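Local coordinates for nucleocapsid protein (Schmallenberg virus, PDB 4JNG) that encapsidates the viral genomic RNA, protecting it from nucleases, in a helical nucleocapsid that serves as template for transcription and replication, at residues 25-30 and 89-94; 48-53 and 62-67; 71-76 and 94-99. One frame throughout, in Å; residues are numbered along the deposited sequence.

Contact 1: 25-30 and 89-94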
loop_
_atom_site.group_PDB
_atom_site.type_symbol
_atom_site.label_atom_id
_atom_site.label_comp_id
_atom_site.label_asym_id
_atom_site.label_seq_id
_atom_site.Cartn_x
_atom_site.Cartn_y
_atom_site.Cartn_z
ATOM N N VAL B 25 -20.250 -21.575 -25.698
ATOM C CA VAL B 25 -20.349 -22.604 -26.714
ATOM C C VAL B 25 -19.059 -22.676 -27.524
ATOM O O VAL B 25 -18.622 -23.767 -27.871
ATOM C CB VAL B 25 -21.582 -22.405 -27.611
ATOM C CG1 VAL B 25 -21.623 -23.458 -28.708
ATOM C CG2 VAL B 25 -22.845 -22.490 -26.772
ATOM N N ALA B 26 -18.430 -21.527 -27.786
ATOM C CA ALA B 26 -17.129 -21.513 -28.473
ATOM C C ALA B 26 -16.035 -22.168 -27.631
ATOM O O ALA B 26 -15.124 -22.803 -28.164
ATOM C CB ALA B 26 -16.730 -20.094 -28.839
ATOM N N PHE B 27 -16.126 -21.995 -26.317
ATOM C CA PHE B 27 -15.187 -22.600 -25.383
ATOM C C PHE B 27 -15.365 -24.120 -25.352
ATOM O O PHE B 27 -14.378 -24.868 -25.309
ATOM C CB PHE B 27 -15.391 -21.983 -23.998
ATOM C CG PHE B 27 -14.697 -22.699 -22.882
ATOM C CD1 PHE B 27 -13.360 -22.462 -22.612
ATOM C CD2 PHE B 27 -15.397 -23.569 -22.066
ATOM C CE1 PHE B 27 -12.728 -23.098 -21.561
ATOM C CE2 PHE B 27 -14.772 -24.216 -21.012
ATOM C CZ PHE B 27 -13.431 -23.982 -20.761
ATOM N N ILE B 28 -16.616 -24.568 -25.371
ATOM C CA ILE B 28 -16.908 -25.995 -25.430
ATOM C C ILE B 28 -16.458 -26.548 -26.776
ATOM O O ILE B 28 -15.909 -27.632 -26.842
ATOM C CB ILE B 28 -18.400 -26.299 -25.192
ATOM C CG1 ILE B 28 -18.818 -25.865 -23.777
ATOM C CG2 ILE B 28 -18.697 -27.783 -25.400
ATOM C CD1 ILE B 28 -18.011 -26.472 -22.651
ATOM N N GLY B 29 -16.677 -25.787 -27.838
ATOM C CA GLY B 29 -16.144 -26.127 -29.155
ATOM C C GLY B 29 -14.643 -26.371 -29.168
ATOM O O GLY B 29 -14.175 -27.355 -29.751
ATOM N N LYS B 30 -13.884 -25.496 -28.511
ATOM C CA LYS B 30 -12.423 -25.606 -28.517
ATOM C C LYS B 30 -11.873 -26.647 -27.549
ATOM O O LYS B 30 -10.928 -27.343 -27.890
ATOM C CB LYS B 30 -11.777 -24.259 -28.198
ATOM C CG LYS B 30 -10.275 -24.193 -28.472
ATOM C CD LYS B 30 -9.809 -22.735 -28.561
ATOM C CE LYS B 30 -8.380 -22.618 -29.077
ATOM N NZ LYS B 30 -7.365 -22.580 -27.981
ATOM N N ASN B 89 -14.646 -14.333 -28.284
ATOM C CA ASN B 89 -14.453 -15.771 -28.110
ATOM C C ASN B 89 -13.168 -16.116 -27.381
ATOM O O ASN B 89 -12.753 -17.272 -27.381
ATOM C CB ASN B 89 -14.464 -16.465 -29.463
ATOM C CG ASN B 89 -15.774 -16.283 -30.191
ATOM O OD1 ASN B 89 -16.730 -15.735 -29.641
ATOM N ND2 ASN B 89 -15.831 -16.753 -31.436
ATOM N N ALA B 90 -12.544 -15.118 -26.751
ATOM C CA ALA B 90 -11.348 -15.362 -25.959
ATOM C C ALA B 90 -11.736 -15.582 -24.511
ATOM O O ALA B 90 -12.799 -15.124 -24.060
ATOM C CB ALA B 90 -10.376 -14.200 -26.073
ATOM N N ILE B 91 -10.860 -16.271 -23.783
ATOM C CA ILE B 91 -11.063 -16.524 -22.367
ATOM C C ILE B 91 -10.005 -15.797 -21.554
ATOM O O ILE B 91 -8.816 -15.845 -21.842
ATOM C CB ILE B 91 -11.084 -18.036 -21.975
ATOM C CG1 ILE B 91 -9.942 -18.822 -22.633
ATOM C CG2 ILE B 91 -12.413 -18.662 -22.357
ATOM C CD1 ILE B 91 -9.841 -20.264 -22.164
ATOM N N THR B 92 -10.489 -15.074 -20.559
ATOM C CA THR B 92 -9.679 -14.614 -19.458
ATOM C C THR B 92 -9.846 -15.656 -18.376
ATOM O O THR B 92 -10.653 -16.570 -18.510
ATOM C CB THR B 92 -10.202 -13.264 -18.937
ATOM O OG1 THR B 92 -11.580 -13.405 -18.580
ATOM C CG2 THR B 92 -10.075 -12.209 -20.013
ATOM N N LEU B 93 -9.094 -15.503 -17.303
ATOM C CA LEU B 93 -9.223 -16.348 -16.139
ATOM C C LEU B 93 -10.643 -16.299 -15.598
ATOM O O LEU B 93 -11.228 -17.338 -15.225
ATOM C CB LEU B 93 -8.224 -15.912 -15.068
ATOM C CG LEU B 93 -7.518 -16.996 -14.246
ATOM C CD1 LEU B 93 -7.192 -18.233 -15.069
ATOM C CD2 LEU B 93 -6.247 -16.408 -13.652
ATOM N N HIS B 94 -11.203 -15.089 -15.586
ATOM C CA HIS B 94 -12.535 -14.871 -15.093
ATOM C C HIS B 94 -13.577 -15.567 -15.961
ATOM O O HIS B 94 -14.475 -16.222 -15.441
ATOM C CB HIS B 94 -12.851 -13.370 -15.028
ATOM C CG HIS B 94 -14.063 -13.056 -14.219
ATOM N ND1 HIS B 94 -15.287 -12.791 -14.789
ATOM C CD2 HIS B 94 -14.247 -12.988 -12.880
ATOM C CE1 HIS B 94 -16.170 -12.556 -13.839
ATOM N NE2 HIS B 94 -15.566 -12.675 -12.672
#
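Phe27 and Ile91 carry this contact, a hydrophobic packing of helix 20-31 against the loop that leads into helix 93-110 of the orthobunyavirus nucleoprotein fold. CD1 of the Phe27 ring lies 3.9 Å from CG2 of Ile91, and the ring's CE1 comes to 4.1 Å from CD1 of the same isoleucine. The two side chains meet at about a right angle, CG2 approaching the ring obliquely. With CG anti to the backbone N (chi1 168°), Phe27 swings its ring off the flank of the helix and in against Ile91, although its CB does not point at the loop. At the outer margin CB of Ala26 rests 4.2 Å from the amide carbon CG of Asn89, a loose touch close to solvent. No hydrogen bond crosses between the segments; van der Waals packing joins them. The next shell is aromatic and aliphatic: Phe27 meets the rings of Tyr31 and Tyr99 with planes inclined at about 45° and also packs on Leu100, while Phe71 of strand 69-74 lies against both Phe27 and Ile91. A backbone hydrogen bond from Val74 N to Ile91 O fastens the loop to the last residue of that strand. Thr92 then takes the N-cap position of helix 93-110. Polar bonds tie this turn to the RNA site, since Ala90 O accepts from NH1 of the RNA-binding Arg95, and Thr92 OG1 is hydrogen-bonded to the backbone N of Arg95.

Contact 2: 48-53 and 62-67. With nucleotides of chain A.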
loop_
_atom_site.group_PDB
_atom_site.type_symbol
_atom_site.label_atom_id
_atom_site.label_comp_id
_atom_site.label_asym_id
_atom_site.label_seq_id
_atom_site.Cartn_x
_atom_site.Cartn_y
_atom_site.Cartn_z
ATOM N N LYS B 48 -6.684 -18.603 -7.802
ATOM C CA LYS B 48 -6.029 -17.475 -7.151
ATOM C C LYS B 48 -4.543 -17.423 -7.501
ATOM O O LYS B 48 -3.998 -16.346 -7.779
ATOM C CB LYS B 48 -6.229 -17.552 -5.636
ATOM C CG LYS B 48 -5.468 -16.506 -4.828
ATOM C CD LYS B 48 -6.301 -15.985 -3.665
ATOM C CE LYS B 48 -5.434 -15.520 -2.506
ATOM N NZ LYS B 48 -6.252 -14.876 -1.441
ATOM N N LYS B 49 -3.894 -18.584 -7.491
ATOM C CA LYS B 49 -2.480 -18.691 -7.833
ATOM C C LYS B 49 -2.184 -18.288 -9.280
ATOM O O LYS B 49 -1.180 -17.630 -9.555
ATOM C CB LYS B 49 -1.987 -20.125 -7.591
ATOM C CG LYS B 49 -0.490 -20.308 -7.759
ATOM C CD LYS B 49 -0.032 -21.649 -7.219
ATOM C CE LYS B 49 1.251 -22.107 -7.894
ATOM N NZ LYS B 49 1.722 -23.411 -7.350
ATOM N N ALA B 50 -3.042 -18.702 -10.209
ATOM C CA ALA B 50 -2.833 -18.421 -11.630
ATOM C C ALA B 50 -2.971 -16.920 -11.898
ATOM O O ALA B 50 -2.315 -16.353 -12.767
ATOM C CB ALA B 50 -3.831 -19.200 -12.470
ATOM N N LYS B 51 -3.844 -16.307 -11.119
ATOM C CA LYS B 51 -4.152 -14.898 -11.195
ATOM C C LYS B 51 -2.950 -14.075 -10.714
ATOM O O LYS B 51 -2.604 -13.060 -11.310
ATOM C CB LYS B 51 -5.407 -14.680 -10.348
ATOM C CG LYS B 51 -5.816 -13.265 -10.055
ATOM C CD LYS B 51 -6.975 -13.277 -9.069
ATOM C CE LYS B 51 -8.321 -13.244 -9.763
ATOM N NZ LYS B 51 -9.374 -12.950 -8.755
ATOM N N MET B 52 -2.298 -14.545 -9.653
ATOM C CA MET B 52 -1.050 -13.948 -9.171
ATOM C C MET B 52 0.065 -14.087 -10.197
ATOM O O MET B 52 0.845 -13.156 -10.406
ATOM C CB MET B 52 -0.600 -14.630 -7.887
ATOM C CG MET B 52 -1.509 -14.397 -6.695
ATOM S SD MET B 52 -1.492 -15.798 -5.559
ATOM C CE MET B 52 0.220 -16.318 -5.622
ATOM N N VAL B 53 0.152 -15.257 -10.818
ATOM C CA VAL B 53 1.106 -15.476 -11.898
ATOM C C VAL B 53 0.855 -14.407 -12.964
ATOM O O VAL B 53 1.723 -13.560 -13.227
ATOM C CB VAL B 53 0.997 -16.909 -12.472
ATOM C CG1 VAL B 53 1.766 -17.051 -13.778
ATOM C CG2 VAL B 53 1.516 -17.925 -11.466
ATOM N N VAL B 62 -1.218 -15.897 -22.399
ATOM C CA VAL B 62 -0.418 -16.930 -21.755
ATOM C C VAL B 62 -1.096 -18.290 -21.843
ATOM O O VAL B 62 -2.302 -18.420 -21.616
ATOM C CB VAL B 62 -0.177 -16.614 -20.261
ATOM C CG1 VAL B 62 0.805 -17.605 -19.656
ATOM C CG2 VAL B 62 0.363 -15.202 -20.096
ATOM N N ASP B 63 -0.294 -19.298 -22.146
ATOM C CA ASP B 63 -0.742 -20.684 -22.166
ATOM C C ASP B 63 -0.680 -21.279 -20.761
ATOM O O ASP B 63 0.403 -21.509 -20.231
ATOM C CB ASP B 63 0.134 -21.491 -23.128
ATOM C CG ASP B 63 -0.253 -21.297 -24.586
ATOM O OD1 ASP B 63 -1.039 -20.378 -24.901
ATOM O OD2 ASP B 63 0.216 -22.089 -25.436
ATOM N N LEU B 64 -1.837 -21.516 -20.147
ATOM C CA LEU B 64 -1.883 -22.117 -18.815
ATOM C C LEU B 64 -2.384 -23.546 -18.888
ATOM O O LEU B 64 -3.325 -23.837 -19.618
ATOM C CB LEU B 64 -2.798 -21.314 -17.898
ATOM C CG LEU B 64 -2.355 -19.895 -17.566
ATOM C CD1 LEU B 64 -3.320 -19.309 -16.552
ATOM C CD2 LEU B 64 -0.932 -19.876 -17.027
ATOM N N THR B 65 -1.753 -24.435 -18.128
ATOM C CA THR B 65 -2.114 -25.860 -18.141
ATOM C C THR B 65 -2.697 -26.249 -16.795
ATOM O O THR B 65 -2.034 -26.101 -15.770
ATOM C CB THR B 65 -0.892 -26.740 -18.445
ATOM O OG1 THR B 65 -0.223 -26.233 -19.601
ATOM C CG2 THR B 65 -1.302 -28.209 -18.711
ATOM N N PHE B 66 -3.944 -26.721 -16.804
ATOM C CA PHE B 66 -4.615 -27.222 -15.602
ATOM C C PHE B 66 -4.957 -28.708 -15.762
ATOM O O PHE B 66 -5.717 -29.072 -16.649
ATOM C CB PHE B 66 -5.907 -26.449 -15.344
ATOM C CG PHE B 66 -5.692 -24.996 -15.053
ATOM C CD1 PHE B 66 -5.379 -24.575 -13.770
ATOM C CD2 PHE B 66 -5.800 -24.049 -16.060
ATOM C CE1 PHE B 66 -5.177 -23.228 -13.498
ATOM C CE2 PHE B 66 -5.591 -22.708 -15.793
ATOM C CZ PHE B 66 -5.282 -22.298 -14.512
ATOM N N GLY B 67 -4.410 -29.550 -14.890
ATOM C CA GLY B 67 -4.619 -31.006 -14.956
ATOM C C GLY B 67 -4.376 -31.560 -16.346
ATOM O O GLY B 67 -5.180 -32.329 -16.870
ATOM P P U A 29 -10.290 -15.209 1.363
ATOM O OP1 U A 29 -10.015 -15.726 2.728
ATOM O OP2 U A 29 -9.256 -14.407 0.661
ATOM O "O5'" U A 29 -10.691 -16.417 0.407
ATOM C "C5'" U A 29 -11.483 -17.519 0.885
ATOM C "C4'" U A 29 -11.094 -18.779 0.153
ATOM O "O4'" U A 29 -11.330 -18.591 -1.272
ATOM C "C3'" U A 29 -9.628 -19.187 0.290
ATOM O "O3'" U A 29 -9.505 -20.605 0.387
ATOM C "C2'" U A 29 -9.015 -18.660 -1.003
ATOM O "O2'" U A 29 -7.813 -19.278 -1.412
ATOM C "C1'" U A 29 -10.155 -18.913 -1.987
ATOM N N1 U A 29 -10.106 -18.102 -3.213
ATOM C C2 U A 29 -10.453 -18.711 -4.405
ATOM O O2 U A 29 -10.818 -19.872 -4.476
ATOM N N3 U A 29 -10.364 -17.905 -5.513
ATOM C C4 U A 29 -9.970 -16.585 -5.554
ATOM O O4 U A 29 -9.939 -15.994 -6.635
ATOM C C5 U A 29 -9.618 -16.028 -4.284
ATOM C C6 U A 29 -9.697 -16.786 -3.184
#
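The Phe66 ring meets Ala50 at its edge: CB of Ala50 lies near the ring plane, 4.0 Å from CZ. A phenylalanine of a neighbouring subunit, Phe7, stacks on the Phe66 ring, and Phe43 of the same chain meets it edge-to-face, so the ring joins this packing to helix 37-45 and to the subunit interface. On the far side of the helix, CB and CD of Lys48 lie over one face of the uracil of U29 of chain A, CD 3.4 Å from C5. Beside Phe66, CD1 of Leu64 reaches CB of Ala50 at 4.1 Å, and the small methyl is thus touched by two larger side chains of strand 61-66. In Leu64, CG anti to the carbonyl carbon (chi1 -65°) and CD1 extended beyond it bring that methyl to the helix. Leu93 of helix 93-110 also packs on Ala50, as does Phe7 of the neighbouring subunit. In that subunit a strand pairs in parallel with Thr65 and Phe66, carrying the hairpin sheet across the interface, and Gln80 O of the neighbouring subunit accepts a hydrogen bond from NZ of Lys49. Lys48 and Lys51 are both RNA-binding residues. NZ of Lys48 stands 3.7 Å from OP2 of U29 of chain A, and NZ of Lys51 3.8 Å from O4 of U29 of chain A. Neither distance is that of a hydrogen bond; for Lys48 and the phosphate a longer-range charge attraction is likely, whereas Lys51 faces a neutral carbonyl oxygen. The chemistry is therefore divided: a purely apolar seam seats the helix on the hairpin, while Lys48 and Lys51 bring positive charge to the RNA and Lys49 binds the neighbouring subunit.

Contact 3: 71-76 and 94-99. With nucleotides of chain A.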
loop_
_atom_site.group_PDB
_atom_site.type_symbol
_atom_site.label_atom_id
_atom_site.label_comp_id
_atom_site.label_asym_id
_atom_site.label_seq_id
_atom_site.Cartn_x
_atom_site.Cartn_y
_atom_site.Cartn_z
ATOM N N PHE B 71 -4.701 -24.233 -21.909
ATOM C CA PHE B 71 -5.626 -23.172 -22.313
ATOM C C PHE B 71 -4.870 -21.903 -22.682
ATOM O O PHE B 71 -3.953 -21.503 -21.971
ATOM C CB PHE B 71 -6.561 -22.830 -21.159
ATOM C CG PHE B 71 -7.428 -23.965 -20.726
ATOM C CD1 PHE B 71 -6.952 -24.919 -19.837
ATOM C CD2 PHE B 71 -8.731 -24.073 -21.191
ATOM C CE1 PHE B 71 -7.750 -25.979 -19.441
ATOM C CE2 PHE B 71 -9.536 -25.128 -20.798
ATOM C CZ PHE B 71 -9.045 -26.081 -19.921
ATOM N N THR B 72 -5.267 -21.264 -23.779
ATOM C CA THR B 72 -4.742 -19.951 -24.129
ATOM C C THR B 72 -5.605 -18.895 -23.453
ATOM O O THR B 72 -6.800 -18.785 -23.730
ATOM C CB THR B 72 -4.705 -19.728 -25.648
ATOM O OG1 THR B 72 -3.734 -20.614 -26.215
ATOM C CG2 THR B 72 -4.299 -18.291 -25.982
ATOM N N VAL B 73 -4.978 -18.128 -22.567
ATOM C CA VAL B 73 -5.670 -17.175 -21.710
ATOM C C VAL B 73 -5.212 -15.743 -22.054
ATOM O O VAL B 73 -4.019 -15.485 -22.206
ATOM C CB VAL B 73 -5.366 -17.499 -20.227
ATOM C CG1 VAL B 73 -6.130 -16.579 -19.287
ATOM C CG2 VAL B 73 -5.686 -18.970 -19.916
ATOM N N VAL B 74 -6.166 -14.824 -22.182
ATOM C CA VAL B 74 -5.867 -13.394 -22.303
ATOM C C VAL B 74 -5.551 -12.829 -20.915
ATOM O O VAL B 74 -6.335 -12.977 -19.981
ATOM C CB VAL B 74 -7.027 -12.624 -22.964
ATOM C CG1 VAL B 74 -6.810 -11.115 -22.905
ATOM C CG2 VAL B 74 -7.161 -13.062 -24.412
ATOM N N ASN B 75 -4.380 -12.211 -20.800
ATOM C CA ASN B 75 -3.875 -11.706 -19.536
ATOM C C ASN B 75 -4.099 -10.194 -19.442
ATOM O O ASN B 75 -3.310 -9.417 -19.981
ATOM C CB ASN B 75 -2.385 -12.036 -19.406
ATOM C CG ASN B 75 -1.755 -11.460 -18.145
ATOM O OD1 ASN B 75 -2.443 -10.908 -17.271
ATOM N ND2 ASN B 75 -0.430 -11.587 -18.045
ATOM N N ASN B 76 -5.188 -9.807 -18.776
ATOM C CA ASN B 76 -5.498 -8.402 -18.464
ATOM C C ASN B 76 -5.271 -8.092 -16.980
ATOM O O ASN B 76 -5.711 -7.059 -16.476
ATOM C CB ASN B 76 -6.944 -8.065 -18.868
ATOM C CG ASN B 76 -7.059 -7.600 -20.313
ATOM O OD1 ASN B 76 -6.173 -7.834 -21.126
ATOM N ND2 ASN B 76 -8.154 -6.923 -20.632
ATOM N N HIS B 94 -11.203 -15.089 -15.586
ATOM C CA HIS B 94 -12.535 -14.871 -15.093
ATOM C C HIS B 94 -13.577 -15.567 -15.961
ATOM O O HIS B 94 -14.475 -16.222 -15.441
ATOM C CB HIS B 94 -12.851 -13.370 -15.028
ATOM C CG HIS B 94 -14.063 -13.056 -14.219
ATOM N ND1 HIS B 94 -15.287 -12.791 -14.789
ATOM C CD2 HIS B 94 -14.247 -12.988 -12.880
ATOM C CE1 HIS B 94 -16.170 -12.556 -13.839
ATOM N NE2 HIS B 94 -15.566 -12.675 -12.672
ATOM N N ARG B 95 -13.460 -15.418 -17.275
ATOM C CA ARG B 95 -14.423 -16.022 -18.188
ATOM C C ARG B 95 -14.360 -17.553 -18.105
ATOM O O ARG B 95 -15.385 -18.224 -18.042
ATOM C CB ARG B 95 -14.179 -15.551 -19.619
ATOM C CG ARG B 95 -14.568 -14.087 -19.867
ATOM C CD ARG B 95 -14.432 -13.748 -21.344
ATOM N NE ARG B 95 -14.709 -12.349 -21.627
ATOM C CZ ARG B 95 -14.629 -11.773 -22.825
ATOM N NH1 ARG B 95 -14.264 -12.463 -23.902
ATOM N NH2 ARG B 95 -14.925 -10.479 -22.940
ATOM N N MET B 96 -13.134 -18.063 -18.082
ATOM C CA MET B 96 -12.841 -19.495 -18.043
ATOM C C MET B 96 -13.500 -20.147 -16.829
ATOM O O MET B 96 -14.134 -21.195 -16.936
ATOM C CB MET B 96 -11.324 -19.650 -17.979
ATOM C CG MET B 96 -10.815 -21.064 -18.033
ATOM S SD MET B 96 -9.023 -21.040 -18.066
ATOM C CE MET B 96 -8.793 -22.808 -17.888
ATOM N N SER B 97 -13.371 -19.485 -15.680
ATOM C CA SER B 97 -14.004 -19.910 -14.442
ATOM C C SER B 97 -15.522 -20.032 -14.562
ATOM O O SER B 97 -16.110 -20.994 -14.073
ATOM C CB SER B 97 -13.653 -18.931 -13.329
ATOM O OG SER B 97 -14.290 -19.278 -12.119
ATOM N N GLY B 98 -16.155 -19.047 -15.195
ATOM C CA GLY B 98 -17.597 -19.085 -15.424
ATOM C C GLY B 98 -17.995 -20.189 -16.398
ATOM O O GLY B 98 -18.954 -20.933 -16.160
ATOM N N TYR B 99 -17.254 -20.308 -17.493
ATOM C CA TYR B 99 -17.544 -21.364 -18.460
ATOM C C TYR B 99 -17.436 -22.748 -17.808
ATOM O O TYR B 99 -18.350 -23.545 -17.947
ATOM C CB TYR B 99 -16.636 -21.279 -19.689
ATOM C CG TYR B 99 -16.791 -20.027 -20.529
ATOM C CD1 TYR B 99 -17.933 -19.214 -20.447
ATOM C CD2 TYR B 99 -15.797 -19.660 -21.428
ATOM C CE1 TYR B 99 -18.057 -18.077 -21.232
ATOM C CE2 TYR B 99 -15.920 -18.524 -22.215
ATOM C CZ TYR B 99 -17.049 -17.742 -22.115
ATOM O OH TYR B 99 -17.153 -16.626 -22.908
ATOM P P U A 24 -15.409 -9.215 -19.195
ATOM O OP1 U A 24 -15.122 -10.686 -19.339
ATOM O OP2 U A 24 -16.368 -8.762 -18.161
ATOM O "O5'" U A 24 -14.039 -8.457 -18.930
ATOM C "C5'" U A 24 -12.951 -8.503 -19.863
ATOM C "C4'" U A 24 -11.882 -7.524 -19.449
ATOM O "O4'" U A 24 -12.329 -6.163 -19.715
ATOM C "C3'" U A 24 -11.529 -7.513 -17.969
ATOM O "O3'" U A 24 -10.618 -8.544 -17.632
ATOM C "C2'" U A 24 -10.926 -6.123 -17.810
ATOM O "O2'" U A 24 -9.603 -5.981 -18.290
ATOM C "C1'" U A 24 -11.855 -5.298 -18.697
ATOM N N1 U A 24 -13.009 -4.726 -17.988
ATOM C C2 U A 24 -12.795 -3.580 -17.246
ATOM O O2 U A 24 -11.701 -3.051 -17.149
ATOM N N3 U A 24 -13.908 -3.085 -16.612
ATOM C C4 U A 24 -15.186 -3.603 -16.647
ATOM O O4 U A 24 -16.085 -3.040 -16.022
ATOM C C5 U A 24 -15.325 -4.791 -17.433
ATOM C C6 U A 24 -14.257 -5.301 -18.059
ATOM P P U A 25 -10.756 -9.338 -16.242
ATOM O OP1 U A 25 -9.874 -10.525 -16.318
ATOM O OP2 U A 25 -12.192 -9.500 -15.916
ATOM O "O5'" U A 25 -10.079 -8.338 -15.208
ATOM C "C5'" U A 25 -8.709 -7.947 -15.363
ATOM C "C4'" U A 25 -8.440 -6.734 -14.514
ATOM O "O4'" U A 25 -9.342 -5.664 -14.899
ATOM C "C3'" U A 25 -8.692 -6.922 -13.028
ATOM O "O3'" U A 25 -7.560 -7.556 -12.436
ATOM C "C2'" U A 25 -8.930 -5.488 -12.560
ATOM O "O2'" U A 25 -7.720 -4.809 -12.314
ATOM C "C1'" U A 25 -9.637 -4.867 -13.767
ATOM N N1 U A 25 -11.100 -4.718 -13.656
ATOM C C2 U A 25 -11.575 -3.539 -13.107
ATOM O O2 U A 25 -10.841 -2.656 -12.699
ATOM N N3 U A 25 -12.943 -3.438 -13.049
ATOM C C4 U A 25 -13.868 -4.367 -13.476
ATOM O O4 U A 25 -15.071 -4.126 -13.357
ATOM C C5 U A 25 -13.300 -5.557 -14.039
ATOM C C6 U A 25 -11.968 -5.685 -14.113
#
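Met96 lays its terminal methyl over one face of the Phe71 ring, a CH-pi contact with CE 3.3 Å from the ring centroid and only 12° off the normal. The sulfur takes part more obliquely, SD standing 4.6 Å from the centroid in a Met-aromatic contact. Leaving the helix with CG anti to the backbone N (chi1 -176°) and extended beyond it, Met96 crosses the Phe71 side chain at about a right angle. Apolar packing adds CG2 of Val73, 4.3 Å from Met96 SD. The polar groups bind both RNA and protein. Arg95 NE donates to OP1 of U24 of chain A at 2.9 Å in a nearly straight bond (168°), with the phosphate at the guanidinium edge. NH2 bonds to another phosphate of the RNA, whereas NH1 is held by backbone carbonyls, among them Pro87 O; the group is therefore fixed between protein and two phosphates, with Phe18 in cation-pi contact. Asn76 ND2 donates to O2' of U24 of chain A at 2.9 Å, a bond to the 2'-hydroxyl that marks ribose, and also to Asn84 O. Helix 93-110 thus lies against strand 69-74, where Phe43 of helix 37-45 and Phe66 of strand 61-66 also pack on Met96, and Leu54 of helix 47-56 reaches Val73.

How the contacts relate
Contacts 2 and 3 are buried and share the hairpin sheet of strands 61-66 and 69-74, joined through backbone pairing and through Phe66 against Met96. Contact 1 is only partly buried, its Ala26–Asn89 margin lying near solvent, yet it shares helix 93-110 and His94 with contact 3. Leu93, at the start of that helix, packs on Ala50 and Lys51 and so bridges contacts 1 and 2. None of the three has a hydrogen bond between its segments; they differ in their apolar groups, an isoleucine against a ring, an alanine at a ring edge and a methionine over a ring face. Contacts 2 and 3 bear RNA-binding residues, while in contact 1 Thr92 packs against an RNA phosphate; contact 2 alone touches another subunit.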